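Local coordinates for protein b11L5F_LGL (Synthetic construct, PDB 6CZG) that probably binds a small fluorogenic ligand inside a computationally designed beta barrel, at residues Ser9-Thr14 against Thr93-Asp98. Residues are numbered along the deposited sequence; the frame is centred on the assembly and turned at random.
Sequences SLLPGT and TQFKFD
Phe-95 has its CG beside the backbone N and anti to the carbonyl carbon (chi1 -83°), which sends its ring from the strand toward Leu-11. Leu-11 has a chi1 of -92°, turned well past the usual -60°. With CD2 as the leading methyl, its side chain ends over one face of the ring. CD2 lies 3.7 Å from the centroid of the Phe-95 ring and 11° off the ring normal. This is a CH-pi contact over the ring centre, so the methyl touches all six ring carbons rather than one edge. The leucine stem follows toward the far end of the ring, where CG of Leu-11 is 3.7 Å from CZ of Phe-95. Leu-10 approaches differently. Its CB comes to the ring edge, near the ring plane, 4.3 Å from CZ of Phe-95, a looser contact than that of Leu-11. The protein is an antiparallel eight-stranded barrel with a short N-terminal helix, residues 6-10. Leu-10 and Leu-11 lie where the chain passes from this helix toward strand 13-20. Phe-95 points inward from strand 94-101, so the contact packs the helix and its link against the barrel interior. No hydrogen bond joins the two segments, and the contact is wholly apolar. Trp-15 meets the Phe-95 ring edge-to-face, and its NE1 is hydrogen-bonded to the backbone O of Leu-11. Leu-89 touches both Leu-10 and Phe-95, while Met-69 and Phe-33 pack on Leu-11.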
loop_
_atom_site.group_PDB
_atom_site.type_symbol
_atom_site.label_atom_id
_atom_site.label_comp_id
_atom_site.label_asym_id
_atom_site.label_seq_id
_atom_site.Cartn_x
_atom_site.Cartn_y
_atom_site.Cartn_z
ATOM N N SER A 9 -11.526 7.025 -4.863
ATOM C CA SER A 9 -11.512 8.097 -5.851
ATOM C C SER A 9 -10.204 8.875 -5.821
ATOM O O SER A 9 -9.772 9.396 -6.855
ATOM C CB SER A 9 -12.694 9.040 -5.627
ATOM O OG SER A 9 -13.836 8.608 -6.345
ATOM N N LEU A 10 -9.558 8.965 -4.656
ATOM C CA LEU A 10 -8.339 9.754 -4.520
ATOM C C LEU A 10 -7.058 8.939 -4.663
ATOM O O LEU A 10 -5.983 9.530 -4.804
ATOM C CB LEU A 10 -8.329 10.475 -3.168
ATOM C CG LEU A 10 -9.402 11.548 -2.984
ATOM C CD1 LEU A 10 -9.251 12.232 -1.634
ATOM C CD2 LEU A 10 -9.344 12.563 -4.116
ATOM N N LEU A 11 -7.141 7.610 -4.635
ATOM C CA LEU A 11 -5.958 6.752 -4.660
ATOM C C LEU A 11 -5.238 6.599 -6.005
ATOM O O LEU A 11 -4.012 6.425 -5.994
ATOM C CB LEU A 11 -6.328 5.360 -4.142
ATOM C CG LEU A 11 -6.121 5.159 -2.639
ATOM C CD1 LEU A 11 -6.537 3.760 -2.213
ATOM C CD2 LEU A 11 -4.673 5.439 -2.254
ATOM N N PRO A 12 -5.913 6.622 -7.162
ATOM C CA PRO A 12 -5.204 6.340 -8.421
ATOM C C PRO A 12 -3.976 7.218 -8.619
ATOM O O PRO A 12 -4.015 8.432 -8.407
ATOM C CB PRO A 12 -6.266 6.618 -9.489
ATOM C CG PRO A 12 -7.539 6.328 -8.818
ATOM C CD PRO A 12 -7.359 6.795 -7.404
ATOM N N GLY A 13 -2.872 6.589 -9.034
ATOM C CA GLY A 13 -1.632 7.293 -9.273
ATOM C C GLY A 13 -0.491 6.681 -8.488
ATOM O O GLY A 13 -0.572 5.540 -8.020
ATOM N N THR A 14 0.584 7.454 -8.343
ATOM C CA THR A 14 1.820 6.991 -7.724
ATOM C C THR A 14 2.035 7.671 -6.377
ATOM O O THR A 14 1.823 8.883 -6.237
ATOM C CB THR A 14 3.015 7.253 -8.647
ATOM O OG1 THR A 14 2.900 6.436 -9.819
ATOM C CG2 THR A 14 4.331 6.937 -7.947
ATOM N N THR A 93 -3.327 14.325 -0.488
ATOM C CA THR A 93 -1.933 14.085 -0.839
ATOM C C THR A 93 -1.235 13.124 0.116
ATOM O O THR A 93 -0.024 12.918 -0.009
ATOM C CB THR A 93 -1.163 15.408 -0.894
ATOM O OG1 THR A 93 -1.401 16.153 0.307
ATOM C CG2 THR A 93 -1.598 16.232 -2.097
ATOM N N GLN A 94 -1.959 12.527 1.064
ATOM C CA GLN A 94 -1.322 11.653 2.042
ATOM C C GLN A 94 -2.309 10.623 2.568
ATOM O O GLN A 94 -3.395 10.977 3.037
ATOM C CB GLN A 94 -0.744 12.462 3.208
ATOM C CG GLN A 94 0.227 11.678 4.077
ATOM C CD GLN A 94 0.505 12.358 5.402
ATOM O OE1 GLN A 94 -0.415 12.777 6.104
ATOM N NE2 GLN A 94 1.781 12.471 5.753
ATOM N N PHE A 95 -1.915 9.354 2.492
ATOM C CA PHE A 95 -2.626 8.246 3.112
ATOM C C PHE A 95 -1.766 7.646 4.218
ATOM O O PHE A 95 -0.537 7.752 4.195
ATOM C CB PHE A 95 -2.970 7.161 2.087
ATOM C CG PHE A 95 -4.219 7.438 1.299
ATOM C CD1 PHE A 95 -4.205 8.341 0.251
ATOM C CD2 PHE A 95 -5.403 6.786 1.601
ATOM C CE1 PHE A 95 -5.351 8.596 -0.480
ATOM C CE2 PHE A 95 -6.553 7.036 0.874
ATOM C CZ PHE A 95 -6.526 7.941 -0.168
ATOM N N LYS A 96 -2.420 7.019 5.190
ATOM C CA LYS A 96 -1.737 6.324 6.273
ATOM C C LYS A 96 -2.016 4.830 6.182
ATOM O O LYS A 96 -3.133 4.416 5.855
ATOM C CB LYS A 96 -2.177 6.861 7.637
ATOM C CG LYS A 96 -1.445 8.121 8.071
ATOM N N PHE A 97 -0.998 4.023 6.474
ATOM C CA PHE A 97 -1.098 2.571 6.393
ATOM C C PHE A 97 -0.800 1.952 7.750
ATOM O O PHE A 97 0.161 2.342 8.420
ATOM C CB PHE A 97 -0.140 2.007 5.337
ATOM C CG PHE A 97 -0.148 0.504 5.255
ATOM C CD1 PHE A 97 -1.114 -0.155 4.511
ATOM C CD2 PHE A 97 0.807 -0.248 5.920
ATOM C CE1 PHE A 97 -1.127 -1.536 4.434
ATOM C CE2 PHE A 97 0.799 -1.630 5.847
ATOM C CZ PHE A 97 -0.170 -2.273 5.103
ATOM N N ASP A 98 -1.630 0.991 8.146
ATOM C CA ASP A 98 -1.395 0.175 9.332
ATOM C C ASP A 98 -1.761 -1.255 8.975
ATOM O O ASP A 98 -2.887 -1.512 8.541
ATOM C CB ASP A 98 -2.218 0.674 10.525
ATOM C CG ASP A 98 -1.994 -0.149 11.781
ATOM O OD1 ASP A 98 -2.502 -1.288 11.855
ATOM O OD2 ASP A 98 -1.307 0.347 12.699
#